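Local coordinates for Crov588 (Cafeteriavirus, PDB 6NYR), which is of unknown function but builds a ring-shaped leucine-rich-repeat solenoid from a long run of FNIP repeats, a form that might serve to bind other molecules, at residues S230-E235 with S252-E257; T276-G281 with V292-L297; N225-S230 with E246-N251. All coordinates share one frame; numbering follows the deposited sequence.

Contact 1: S230-E235 with S252-E257; sequences SLTYLE and SLTYLE
T232 O is the best-held polar atom here, gripped by two backbone N-H groups of one neighbouring turn. Y255 N lies 2.9 Å from T232 O, with the N-H nearly straight and close to the C=O axis. T254 N sits 2.8 Å from the same T232 O, in the carbonyl plane on a lone pair, with an N-H...O angle of 156°. The hydroxyl of T254, held in the crowded position between its own N and carbonyl carbon, also lies close by. From there the two chains run on as parallel strands, 233-235 and 255-257, their axes only 3° apart: L234 N bonds to Y255 O from above the carbonyl plane, and E257 N to L234 O. This is the ladder of a leucine-rich-repeat solenoid, each coil adding one short strand to the inner wall of the ring. L234 and L256 point into the coil, lying side by side with L234 CD2 4.0 Å from L256 CD1. L253, its CG anti to the backbone N, places CD1 3.4 Å from T232 C, against the backbone. The same L253 CD1 is 3.8 Å from L234 CB. Y233, Y255, E235 and E257 take the other face. Y233 OH donates a short bond to E235 OE1, 2.5 Å long, meeting it from above the carboxylate plane but in the plane of the tyrosine ring. E235 and E257 extend alongside each other with carboxylates stacked, E235 OE1 and E257 OE1 4.1 Å apart; such like charges probably raise the proton affinity of one of them. S252 OG bonds back to N229 O, with L231 O also within range.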
ATOM      1  N   SER A 230      17.881 -16.261  24.714  1.00 60.06           N
ATOM      2  CA  SER A 230      18.063 -15.084  23.877  1.00 59.89           C
ATOM      3  C   SER A 230      16.846 -14.786  23.012  1.00 59.04           C
ATOM      4  O   SER A 230      16.748 -13.682  22.463  1.00 63.33           O
ATOM      5  CB  SER A 230      19.288 -15.258  22.968  1.00 61.54           C
ATOM      6  OG  SER A 230      19.204 -16.456  22.215  1.00 61.33           O
ATOM      7  N   LEU A 231      15.913 -15.730  22.891  1.00 54.94           N
ATOM      8  CA  LEU A 231      14.781 -15.566  21.991  1.00 53.11           C
ATOM      9  C   LEU A 231      13.931 -14.369  22.396  1.00 54.06           C
ATOM     10  O   LEU A 231      13.520 -14.243  23.553  1.00 57.66           O
ATOM     11  CB  LEU A 231      13.930 -16.835  21.990  1.00 52.50           C
ATOM     12  CG  LEU A 231      13.131 -17.093  20.714  1.00 53.33           C
ATOM     13  CD1 LEU A 231      14.085 -17.462  19.575  1.00 53.22           C
ATOM     14  CD2 LEU A 231      12.079 -18.168  20.921  1.00 53.44           C
ATOM     15  N   THR A 232      13.655 -13.494  21.427  1.00 50.39           N
ATOM     16  CA  THR A 232      12.722 -12.396  21.622  1.00 51.81           C
ATOM     17  C   THR A 232      11.463 -12.509  20.773  1.00 49.86           C
ATOM     18  O   THR A 232      10.436 -11.936  21.146  1.00 47.18           O
ATOM     19  CB  THR A 232      13.403 -11.057  21.299  1.00 54.11           C
ATOM     20  OG1 THR A 232      13.677 -10.982  19.892  1.00 54.21           O
ATOM     21  CG2 THR A 232      14.706 -10.932  22.072  1.00 56.09           C
ATOM     22  N   TYR A 233      11.519 -13.228  19.654  1.00 50.63           N
ATOM     23  CA  TYR A 233      10.427 -13.325  18.697  1.00 49.52           C
ATOM     24  C   TYR A 233      10.116 -14.795  18.466  1.00 50.17           C
ATOM     25  O   TYR A 233      11.018 -15.580  18.148  1.00 49.50           O
ATOM     26  CB  TYR A 233      10.798 -12.632  17.375  1.00 47.57           C
ATOM     27  CG  TYR A 233       9.708 -12.663  16.326  1.00 49.82           C
ATOM     28  CD1 TYR A 233       9.467 -13.811  15.585  1.00 48.02           C
ATOM     29  CD2 TYR A 233       8.924 -11.543  16.067  1.00 49.02           C
ATOM     30  CE1 TYR A 233       8.476 -13.852  14.625  1.00 47.54           C
ATOM     31  CE2 TYR A 233       7.932 -11.576  15.107  1.00 48.60           C
ATOM     32  CZ  TYR A 233       7.711 -12.734  14.386  1.00 49.80           C
ATOM     33  OH  TYR A 233       6.725 -12.782  13.425  1.00 47.02           O
ATOM     34  N   LEU A 234       8.847 -15.169  18.644  1.00 48.81           N
ATOM     35  CA  LEU A 234       8.400 -16.545  18.431  1.00 48.90           C
ATOM     36  C   LEU A 234       7.070 -16.524  17.695  1.00 47.45           C
ATOM     37  O   LEU A 234       6.086 -15.978  18.205  1.00 47.83           O
ATOM     38  CB  LEU A 234       8.270 -17.292  19.765  1.00 46.83           C
ATOM     39  CG  LEU A 234       7.804 -18.745  19.730  1.00 48.07           C
ATOM     40  CD1 LEU A 234       8.747 -19.596  18.901  1.00 47.93           C
ATOM     41  CD2 LEU A 234       7.686 -19.299  21.143  1.00 49.19           C
ATOM     42  N   GLU A 235       7.040 -17.125  16.506  1.00 44.43           N
ATOM     43  CA  GLU A 235       5.836 -17.193  15.684  1.00 46.05           C
ATOM     44  C   GLU A 235       5.557 -18.641  15.314  1.00 45.17           C
ATOM     45  O   GLU A 235       6.371 -19.275  14.632  1.00 48.96           O
ATOM     46  CB  GLU A 235       5.983 -16.346  14.416  1.00 45.09           C
ATOM     47  CG  GLU A 235       4.831 -16.516  13.431  1.00 45.42           C
ATOM     48  CD  GLU A 235       5.011 -15.701  12.161  1.00 44.88           C
ATOM     49  OE1 GLU A 235       5.858 -14.787  12.158  1.00 47.60           O
ATOM     50  OE2 GLU A 235       4.299 -15.974  11.173  1.00 44.41           O
ATOM     51  N   SER A 252      13.053 -13.760  27.999  1.00 60.97           N
ATOM     52  CA  SER A 252      13.472 -12.659  27.142  1.00 60.00           C
ATOM     53  C   SER A 252      12.471 -12.356  26.034  1.00 59.01           C
ATOM     54  O   SER A 252      12.660 -11.391  25.286  1.00 57.28           O
ATOM     55  CB  SER A 252      14.838 -12.984  26.530  1.00 61.75           C
ATOM     56  OG  SER A 252      14.897 -14.345  26.130  1.00 59.61           O
ATOM     57  N   LEU A 253      11.411 -13.153  25.914  1.00 57.62           N
ATOM     58  CA  LEU A 253      10.492 -13.051  24.786  1.00 55.34           C
ATOM     59  C   LEU A 253       9.693 -11.753  24.836  1.00 52.56           C
ATOM     60  O   LEU A 253       9.117 -11.403  25.871  1.00 51.00           O
ATOM     61  CB  LEU A 253       9.551 -14.254  24.790  1.00 55.14           C
ATOM     62  CG  LEU A 253       8.893 -14.686  23.483  1.00 52.86           C
ATOM     63  CD1 LEU A 253       9.900 -15.084  22.437  1.00 50.69           C
ATOM     64  CD2 LEU A 253       7.929 -15.847  23.782  1.00 53.88           C
ATOM     65  N   THR A 254       9.652 -11.044  23.706  1.00 50.23           N
ATOM     66  CA  THR A 254       8.863  -9.826  23.586  1.00 50.61           C
ATOM     67  C   THR A 254       7.697  -9.932  22.614  1.00 49.54           C
ATOM     68  O   THR A 254       6.697  -9.239  22.805  1.00 50.73           O
ATOM     69  CB  THR A 254       9.753  -8.656  23.143  1.00 53.09           C
ATOM     70  OG1 THR A 254      10.357  -8.957  21.878  1.00 54.40           O
ATOM     71  CG2 THR A 254      10.844  -8.393  24.174  1.00 56.78           C
ATOM     72  N   TYR A 255       7.803 -10.757  21.573  1.00 48.05           N
ATOM     73  CA  TYR A 255       6.736 -10.949  20.599  1.00 50.28           C
ATOM     74  C   TYR A 255       6.353 -12.423  20.549  1.00 51.80           C
ATOM     75  O   TYR A 255       7.218 -13.286  20.354  1.00 50.70           O
ATOM     76  CB  TYR A 255       7.165 -10.486  19.197  1.00 52.88           C
ATOM     77  CG  TYR A 255       7.206  -8.986  18.997  1.00 59.87           C
ATOM     78  CD1 TYR A 255       8.032  -8.185  19.772  1.00 60.28           C
ATOM     79  CD2 TYR A 255       6.436  -8.373  18.013  1.00 60.56           C
ATOM     80  CE1 TYR A 255       8.078  -6.816  19.589  1.00 60.82           C
ATOM     81  CE2 TYR A 255       6.477  -7.004  17.822  1.00 61.12           C
ATOM     82  CZ  TYR A 255       7.301  -6.230  18.613  1.00 63.10           C
ATOM     83  OH  TYR A 255       7.343  -4.867  18.424  1.00 66.08           O
ATOM     84  N   LEU A 256       5.059 -12.710  20.700  1.00 50.09           N
ATOM     85  CA  LEU A 256       4.538 -14.073  20.639  1.00 48.50           C
ATOM     86  C   LEU A 256       3.328 -14.096  19.717  1.00 46.58           C
ATOM     87  O   LEU A 256       2.357 -13.367  19.948  1.00 47.08           O
ATOM     88  CB  LEU A 256       4.148 -14.581  22.031  1.00 47.22           C
ATOM     89  CG  LEU A 256       3.460 -15.945  22.101  1.00 45.94           C
ATOM     90  CD1 LEU A 256       4.439 -17.065  21.753  1.00 43.15           C
ATOM     91  CD2 LEU A 256       2.829 -16.194  23.466  1.00 44.78           C
ATOM     92  N   GLU A 257       3.384 -14.919  18.675  1.00 45.99           N
ATOM     93  CA  GLU A 257       2.265 -15.058  17.753  1.00 48.77           C
ATOM     94  C   GLU A 257       1.909 -16.530  17.597  1.00 47.55           C
ATOM     95  O   GLU A 257       2.771 -17.351  17.265  1.00 44.30           O
ATOM     96  CB  GLU A 257       2.583 -14.458  16.378  1.00 48.13           C
ATOM     97  CG  GLU A 257       1.486 -14.678  15.345  1.00 49.30           C
ATOM     98  CD  GLU A 257       1.676 -13.837  14.093  1.00 50.00           C
ATOM     99  OE1 GLU A 257       2.669 -13.084  14.026  1.00 52.35           O
ATOM    100  OE2 GLU A 257       0.820 -13.912  13.189  1.00 50.54           O
TER

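Contact 2: T276-G281 with V292-L297; sequences THITFG and VLPNSL
I278 carries this contact on an extended side chain: CG1 lies anti to the carbonyl carbon (chi1 -67°) and CD1 continues straight out (chi2 174°), so the whole ethyl arm projects from strand 277-279 into the interior of the coil. There it crosses L297 at about a right angle. L297 has CG anti to its backbone N (chi1 -164°), which swings CD1 against the middle of the isoleucine arm, 3.5 Å from I278 CG1. The same methyl is close to the backbone, with L297 CD1 3.4 Å from T276 O. P294 approaches tip to tip from the returning loop, P294 CD lying 3.9 Å from I278 CD1; the proline also touches L271 and L275 of the preceding coil. T276 adds its methyl at the edge, T276 CG2 standing 3.9 Å from S296 O. Its hydroxyl is turned off the other way, in the crowded position between N and carbonyl carbon, where it bonds to T254 O. T276 OG1 also shares a hydrogen bond of 3.0 Å with H277 ND1, in the plane of the imidazole. That bond helps fix the rotation of the H277 ring, which stacks on both Y255 and H299 on the face turned away from the leucine core. In this leucine-rich-repeat coil, the strand is thus joined to the loop that leads on to strand 299-301. S296 OG is likewise occupied by N273 O of the previous coil. With no hydrogen bond between the segments, cohesion between this strand and the loop leading into the next strand rests on close apolar contact, while T276 OG1 and S296 OG serve bonds to neighbouring coils.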
ATOM      1  N   THR A 276       5.665  -8.061  25.295  1.00 48.90           N
ATOM      2  CA  THR A 276       4.949  -6.829  24.993  1.00 49.67           C
ATOM      3  C   THR A 276       3.848  -7.019  23.960  1.00 48.04           C
ATOM      4  O   THR A 276       2.829  -6.321  24.023  1.00 48.84           O
ATOM      5  CB  THR A 276       5.924  -5.756  24.493  1.00 50.40           C
ATOM      6  OG1 THR A 276       6.720  -6.288  23.424  1.00 50.88           O
ATOM      7  CG2 THR A 276       6.831  -5.290  25.624  1.00 50.84           C
ATOM      8  N   HIS A 277       4.027  -7.939  23.014  1.00 46.87           N
ATOM      9  CA  HIS A 277       3.061  -8.176  21.950  1.00 44.04           C
ATOM     10  C   HIS A 277       2.614  -9.631  21.953  1.00 45.38           C
ATOM     11  O   HIS A 277       3.447 -10.543  21.888  1.00 46.86           O
ATOM     12  CB  HIS A 277       3.651  -7.830  20.578  1.00 41.64           C
ATOM     13  CG  HIS A 277       3.956  -6.377  20.394  1.00 42.71           C
ATOM     14  ND1 HIS A 277       4.861  -5.697  21.182  1.00 44.23           N
ATOM     15  CD2 HIS A 277       3.470  -5.471  19.513  1.00 40.72           C
ATOM     16  CE1 HIS A 277       4.922  -4.438  20.793  1.00 42.44           C
ATOM     17  NE2 HIS A 277       4.088  -4.273  19.783  1.00 42.84           N
ATOM     18  N   ILE A 278       1.302  -9.844  22.023  1.00 46.90           N
ATOM     19  CA  ILE A 278       0.706 -11.169  21.892  1.00 48.11           C
ATOM     20  C   ILE A 278      -0.353 -11.122  20.801  1.00 46.70           C
ATOM     21  O   ILE A 278      -1.240 -10.263  20.824  1.00 46.52           O
ATOM     22  CB  ILE A 278       0.084 -11.660  23.215  1.00 50.69           C
ATOM     23  CG1 ILE A 278       1.183 -11.908  24.250  1.00 52.97           C
ATOM     24  CG2 ILE A 278      -0.739 -12.923  22.992  1.00 51.34           C
ATOM     25  CD1 ILE A 278       0.672 -12.245  25.629  1.00 53.09           C
ATOM     26  N   THR A 279      -0.266 -12.051  19.857  1.00 47.71           N
ATOM     27  CA  THR A 279      -1.285 -12.241  18.834  1.00 49.86           C
ATOM     28  C   THR A 279      -1.762 -13.683  18.892  1.00 45.69           C
ATOM     29  O   THR A 279      -0.945 -14.610  18.919  1.00 47.81           O
ATOM     30  CB  THR A 279      -0.748 -11.917  17.440  1.00 54.51           C
ATOM     31  OG1 THR A 279      -0.391 -10.528  17.376  1.00 56.87           O
ATOM     32  CG2 THR A 279      -1.801 -12.219  16.374  1.00 53.61           C
ATOM     33  N   PHE A 280      -3.075 -13.870  18.940  1.00 45.52           N
ATOM     34  CA  PHE A 280      -3.674 -15.195  18.882  1.00 46.42           C
ATOM     35  C   PHE A 280      -4.121 -15.492  17.456  1.00 44.68           C
ATOM     36  O   PHE A 280      -4.364 -14.587  16.651  1.00 45.22           O
ATOM     37  CB  PHE A 280      -4.868 -15.317  19.839  1.00 45.21           C
ATOM     38  CG  PHE A 280      -4.480 -15.423  21.284  1.00 44.63           C
ATOM     39  CD1 PHE A 280      -3.956 -16.601  21.789  1.00 44.13           C
ATOM     40  CD2 PHE A 280      -4.650 -14.350  22.139  1.00 44.74           C
ATOM     41  CE1 PHE A 280      -3.598 -16.703  23.119  1.00 45.26           C
ATOM     42  CE2 PHE A 280      -4.297 -14.446  23.476  1.00 45.87           C
ATOM     43  CZ  PHE A 280      -3.771 -15.625  23.965  1.00 45.97           C
ATOM     44  N   GLY A 281      -4.238 -16.787  17.155  1.00 43.73           N
ATOM     45  CA  GLY A 281      -4.709 -17.232  15.864  1.00 41.20           C
ATOM     46  C   GLY A 281      -6.219 -17.376  15.839  1.00 42.56           C
ATOM     47  O   GLY A 281      -6.921 -17.090  16.806  1.00 42.34           O
ATOM     48  N   VAL A 292      -2.436 -14.416  34.474  1.00 62.94           N
ATOM     49  CA  VAL A 292      -1.914 -15.188  33.353  1.00 61.85           C
ATOM     50  C   VAL A 292      -1.165 -14.302  32.368  1.00 58.71           C
ATOM     51  O   VAL A 292      -0.083 -14.658  31.903  1.00 58.05           O
ATOM     52  CB  VAL A 292      -3.068 -15.946  32.656  1.00 62.82           C
ATOM     53  CG1 VAL A 292      -2.545 -16.779  31.502  1.00 61.51           C
ATOM     54  CG2 VAL A 292      -3.822 -16.806  33.665  1.00 63.83           C
ATOM     55  N   LEU A 293      -1.737 -13.154  32.025  1.00 56.11           N
ATOM     56  CA  LEU A 293      -1.127 -12.282  31.035  1.00 54.94           C
ATOM     57  C   LEU A 293       0.087 -11.577  31.631  1.00 54.86           C
ATOM     58  O   LEU A 293       0.063 -11.175  32.800  1.00 55.60           O
ATOM     59  CB  LEU A 293      -2.139 -11.253  30.546  1.00 56.03           C
ATOM     60  CG  LEU A 293      -3.335 -11.785  29.750  1.00 52.67           C
ATOM     61  CD1 LEU A 293      -4.293 -10.659  29.411  1.00 49.71           C
ATOM     62  CD2 LEU A 293      -2.848 -12.493  28.501  1.00 50.98           C
ATOM     63  N   PRO A 294       1.159 -11.410  30.858  1.00 55.94           N
ATOM     64  CA  PRO A 294       2.351 -10.745  31.397  1.00 56.49           C
ATOM     65  C   PRO A 294       2.058  -9.296  31.758  1.00 55.72           C
ATOM     66  O   PRO A 294       1.134  -8.668  31.237  1.00 53.98           O
ATOM     67  CB  PRO A 294       3.381 -10.846  30.262  1.00 55.93           C
ATOM     68  CG  PRO A 294       2.626 -11.242  29.042  1.00 54.45           C
ATOM     69  CD  PRO A 294       1.317 -11.844  29.455  1.00 55.35           C
ATOM     70  N   ASN A 295       2.870  -8.767  32.670  1.00 57.64           N
ATOM     71  CA  ASN A 295       2.686  -7.414  33.178  1.00 61.50           C
ATOM     72  C   ASN A 295       3.345  -6.354  32.306  1.00 58.46           C
ATOM     73  O   ASN A 295       3.150  -5.160  32.557  1.00 55.97           O
ATOM     74  CB  ASN A 295       3.223  -7.334  34.611  1.00 65.60           C
ATOM     75  CG  ASN A 295       4.668  -7.789  34.722  1.00 67.95           C
ATOM     76  OD1 ASN A 295       5.421  -7.752  33.748  1.00 69.39           O
ATOM     77  ND2 ASN A 295       5.054  -8.240  35.911  1.00 69.02           N
ATOM     78  N   SER A 296       4.108  -6.754  31.292  1.00 59.29           N
ATOM     79  CA  SER A 296       4.668  -5.818  30.329  1.00 59.92           C
ATOM     80  C   SER A 296       3.795  -5.637  29.092  1.00 58.25           C
ATOM     81  O   SER A 296       4.062  -4.734  28.291  1.00 59.61           O
ATOM     82  CB  SER A 296       6.059  -6.289  29.880  1.00 60.53           C
ATOM     83  OG  SER A 296       6.911  -6.496  30.990  1.00 62.83           O
ATOM     84  N   LEU A 297       2.766  -6.465  28.924  1.00 52.77           N
ATOM     85  CA  LEU A 297       1.995  -6.502  27.689  1.00 52.27           C
ATOM     86  C   LEU A 297       1.463  -5.129  27.315  1.00 53.27           C
ATOM     87  O   LEU A 297       0.777  -4.478  28.109  1.00 56.10           O
ATOM     88  CB  LEU A 297       0.840  -7.493  27.842  1.00 53.57           C
ATOM     89  CG  LEU A 297       0.141  -7.962  26.571  1.00 51.21           C
ATOM     90  CD1 LEU A 297       1.094  -8.754  25.694  1.00 52.54           C
ATOM     91  CD2 LEU A 297      -1.081  -8.803  26.934  1.00 51.24           C
TER

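Contact 3: N225-S230 with E246-N251; sequences NVLPNS and ENVLPN
L227 is the side chain to follow, its CB directed toward the equivalent loop 22 residues on. That CB lies between V248 O and P250 CD, with L227 CB 3.7 Å from V248 O. CG, anti to the carbonyl carbon (chi1 -64°), comes next, L227 CG standing 3.8 Å from V248 O. The branch CD1 continues the extended line (chi2 175°) and closes on that oxygen, L227 CD1 to V248 O being 3.4 Å. At the tip L227 CD1 also meets the neighbouring leucine, 4.0 Å from L249 CD2. L249 has the same torsions as L227, as expected where consecutive coils of a leucine-rich-repeat solenoid repeat one conformation. V248 O is not left to the methyl alone: a bound water donates to V248 O at 2.7 Å and accepts from L227 N at 3.1 Å, so the water bridges the two loop backbones where no direct hydrogen bond joins them. Further along, P250 packs against the preceding loop, P250 CB lying 3.3 Å from P228 O. N229 slides past that proline in the opposite direction, and N229 OD1 reaches to 3.9 Å from P250 CB near the surface. Two equivalent Val-Leu-Pro-Asn loops thus lie side by side, leucine against proline. Both V248 and L227 also touch I222. No helix lies between the segments: loop 225-230 leads from strand 211-213 to strand 233-235, loop 246-251 leads from there to strand 255-257, and L227 and L249 both lean inward on L234 of the strand between them.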
ATOM      1  N   ASN A 225      13.673 -25.773  28.581  1.00 64.56           N
ATOM      2  CA  ASN A 225      15.078 -25.614  28.217  1.00 68.19           C
ATOM      3  C   ASN A 225      15.359 -25.994  26.769  1.00 68.23           C
ATOM      4  O   ASN A 225      16.497 -26.328  26.421  1.00 68.29           O
ATOM      5  CB  ASN A 225      15.974 -26.430  29.159  1.00 70.58           C
ATOM      6  CG  ASN A 225      15.861 -25.983  30.606  1.00 72.05           C
ATOM      7  OD1 ASN A 225      15.556 -26.779  31.493  1.00 73.96           O
ATOM      8  ND2 ASN A 225      16.096 -24.698  30.847  1.00 71.91           N
ATOM      9  N   VAL A 226      14.339 -25.953  25.918  1.00 68.33           N
ATOM     10  CA  VAL A 226      14.538 -26.114  24.483  1.00 64.19           C
ATOM     11  C   VAL A 226      14.717 -24.761  23.808  1.00 59.22           C
ATOM     12  O   VAL A 226      15.540 -24.614  22.903  1.00 57.99           O
ATOM     13  CB  VAL A 226      13.358 -26.893  23.872  1.00 65.67           C
ATOM     14  CG1 VAL A 226      13.519 -27.000  22.365  1.00 64.05           C
ATOM     15  CG2 VAL A 226      13.247 -28.272  24.504  1.00 69.05           C
ATOM     16  N   LEU A 227      13.955 -23.763  24.238  1.00 56.44           N
ATOM     17  CA  LEU A 227      14.014 -22.416  23.685  1.00 57.05           C
ATOM     18  C   LEU A 227      15.106 -21.620  24.386  1.00 58.29           C
ATOM     19  O   LEU A 227      15.123 -21.561  25.624  1.00 58.75           O
ATOM     20  CB  LEU A 227      12.674 -21.719  23.854  1.00 55.13           C
ATOM     21  CG  LEU A 227      11.495 -22.336  23.098  1.00 53.00           C
ATOM     22  CD1 LEU A 227      10.194 -21.639  23.429  1.00 50.80           C
ATOM     23  CD2 LEU A 227      11.768 -22.273  21.600  1.00 53.21           C
ATOM     24  N   PRO A 228      16.034 -21.020  23.645  1.00 58.17           N
ATOM     25  CA  PRO A 228      17.151 -20.328  24.299  1.00 59.20           C
ATOM     26  C   PRO A 228      16.710 -19.042  24.980  1.00 60.31           C
ATOM     27  O   PRO A 228      15.720 -18.411  24.599  1.00 61.91           O
ATOM     28  CB  PRO A 228      18.125 -20.046  23.148  1.00 60.03           C
ATOM     29  CG  PRO A 228      17.268 -20.043  21.912  1.00 57.24           C
ATOM     30  CD  PRO A 228      16.152 -21.018  22.171  1.00 55.07           C
ATOM     31  N   ASN A 229      17.478 -18.653  26.002  1.00 63.21           N
ATOM     32  CA  ASN A 229      17.192 -17.441  26.761  1.00 64.89           C
ATOM     33  C   ASN A 229      17.478 -16.164  25.981  1.00 62.29           C
ATOM     34  O   ASN A 229      17.346 -15.075  26.552  1.00 65.23           O
ATOM     35  CB  ASN A 229      17.988 -17.430  28.073  1.00 70.97           C
ATOM     36  CG  ASN A 229      17.405 -18.367  29.115  1.00 75.79           C
ATOM     37  OD1 ASN A 229      16.186 -18.533  29.202  1.00 75.57           O
ATOM     38  ND2 ASN A 229      18.271 -18.974  29.921  1.00 78.48           N
ATOM     39  N   SER A 230      17.881 -16.261  24.714  1.00 60.06           N
ATOM     40  CA  SER A 230      18.063 -15.084  23.877  1.00 59.89           C
ATOM     41  C   SER A 230      16.846 -14.786  23.012  1.00 59.04           C
ATOM     42  O   SER A 230      16.748 -13.682  22.463  1.00 63.33           O
ATOM     43  CB  SER A 230      19.288 -15.258  22.968  1.00 61.54           C
ATOM     44  OG  SER A 230      19.204 -16.456  22.215  1.00 61.33           O
ATOM     45  N   GLU A 246       4.836 -24.468  32.344  1.00 65.20           N
ATOM     46  CA  GLU A 246       5.720 -23.522  33.007  1.00 67.63           C
ATOM     47  C   GLU A 246       7.153 -23.673  32.514  1.00 64.50           C
ATOM     48  O   GLU A 246       7.610 -24.775  32.202  1.00 62.15           O
ATOM     49  CB  GLU A 246       5.655 -23.744  34.518  1.00 76.21           C
ATOM     50  CG  GLU A 246       5.949 -22.526  35.372  1.00 81.83           C
ATOM     51  CD  GLU A 246       5.605 -22.752  36.838  1.00 85.71           C
ATOM     52  OE1 GLU A 246       4.716 -23.584  37.121  1.00 86.25           O
ATOM     53  OE2 GLU A 246       6.229 -22.103  37.703  1.00 86.14           O
ATOM     54  N   ASN A 247       7.852 -22.541  32.424  1.00 65.81           N
ATOM     55  CA  ASN A 247       9.298 -22.508  32.233  1.00 70.72           C
ATOM     56  C   ASN A 247       9.742 -23.074  30.886  1.00 67.84           C
ATOM     57  O   ASN A 247      10.855 -23.591  30.767  1.00 67.91           O
ATOM     58  CB  ASN A 247      10.025 -23.255  33.363  1.00 78.34           C
ATOM     59  CG  ASN A 247      10.012 -22.494  34.677  1.00 84.55           C
ATOM     60  OD1 ASN A 247       9.240 -22.808  35.584  1.00 86.35           O
ATOM     61  ND2 ASN A 247      10.874 -21.490  34.786  1.00 85.03           N
ATOM     62  N   VAL A 248       8.916 -22.978  29.847  1.00 64.36           N
ATOM     63  CA  VAL A 248       9.317 -23.357  28.498  1.00 60.98           C
ATOM     64  C   VAL A 248       9.519 -22.121  27.618  1.00 58.45           C
ATOM     65  O   VAL A 248      10.398 -22.102  26.760  1.00 59.10           O
ATOM     66  CB  VAL A 248       8.312 -24.344  27.862  1.00 60.33           C
ATOM     67  CG1 VAL A 248       6.923 -24.143  28.399  1.00 62.69           C
ATOM     68  CG2 VAL A 248       8.328 -24.198  26.343  1.00 60.05           C
ATOM     69  N   LEU A 249       8.703 -21.089  27.805  1.00 56.02           N
ATOM     70  CA  LEU A 249       8.945 -19.835  27.086  1.00 55.85           C
ATOM     71  C   LEU A 249      10.033 -19.043  27.801  1.00 55.91           C
ATOM     72  O   LEU A 249       9.935 -18.831  29.015  1.00 53.45           O
ATOM     73  CB  LEU A 249       7.671 -19.003  26.995  1.00 53.97           C
ATOM     74  CG  LEU A 249       6.488 -19.640  26.265  1.00 51.29           C
ATOM     75  CD1 LEU A 249       5.261 -18.743  26.330  1.00 49.81           C
ATOM     76  CD2 LEU A 249       6.858 -19.937  24.819  1.00 50.93           C
ATOM     77  N   PRO A 250      11.082 -18.606  27.105  1.00 58.13           N
ATOM     78  CA  PRO A 250      12.175 -17.913  27.797  1.00 57.83           C
ATOM     79  C   PRO A 250      11.745 -16.544  28.302  1.00 58.92           C
ATOM     80  O   PRO A 250      10.801 -15.923  27.808  1.00 54.78           O
ATOM     81  CB  PRO A 250      13.269 -17.798  26.728  1.00 58.70           C
ATOM     82  CG  PRO A 250      12.522 -17.801  25.433  1.00 58.51           C
ATOM     83  CD  PRO A 250      11.308 -18.684  25.646  1.00 57.89           C
ATOM     84  N   ASN A 251      12.474 -16.078  29.311  1.00 63.37           N
ATOM     85  CA  ASN A 251      12.196 -14.833  30.016  1.00 65.04           C
ATOM     86  C   ASN A 251      12.637 -13.597  29.251  1.00 60.90           C
ATOM     87  O   ASN A 251      12.589 -12.494  29.806  1.00 60.07           O
ATOM     88  CB  ASN A 251      12.875 -14.893  31.382  1.00 72.05           C
ATOM     89  CG  ASN A 251      12.140 -15.795  32.360  1.00 77.51           C
ATOM     90  OD1 ASN A 251      10.907 -15.818  32.399  1.00 76.53           O
ATOM     91  ND2 ASN A 251      12.895 -16.572  33.130  1.00 80.80           N
TER
HETATM   92  O   HOH W   1      11.586 -24.417  26.159  1.00 45.10           O

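How the contacts relate
Contacts 1 and 3 interlock along the chain: 225-230 runs through S230 into 230-235, and 246-251 is followed directly by 252-257, so the same two coils meet first at their loops and then at their strands. Their centres lie 10 Å apart. Contact 2 follows in the next coil, 11 Å from contact 1 between centres, and strand 277-279 continues the parallel order after 255-257 through a probable hydrogen bond, L256 O to T279 N. The centres of contacts 2 and 3 are 16 Å apart and their nearest atoms about 8 Å. Contacts 1 and 3 bind coil to coil; contact 2 joins strand 277-279 to the loop leading to strand 299-301. Repeated, such contacts are consistent with a continuous solenoid curving into a ring.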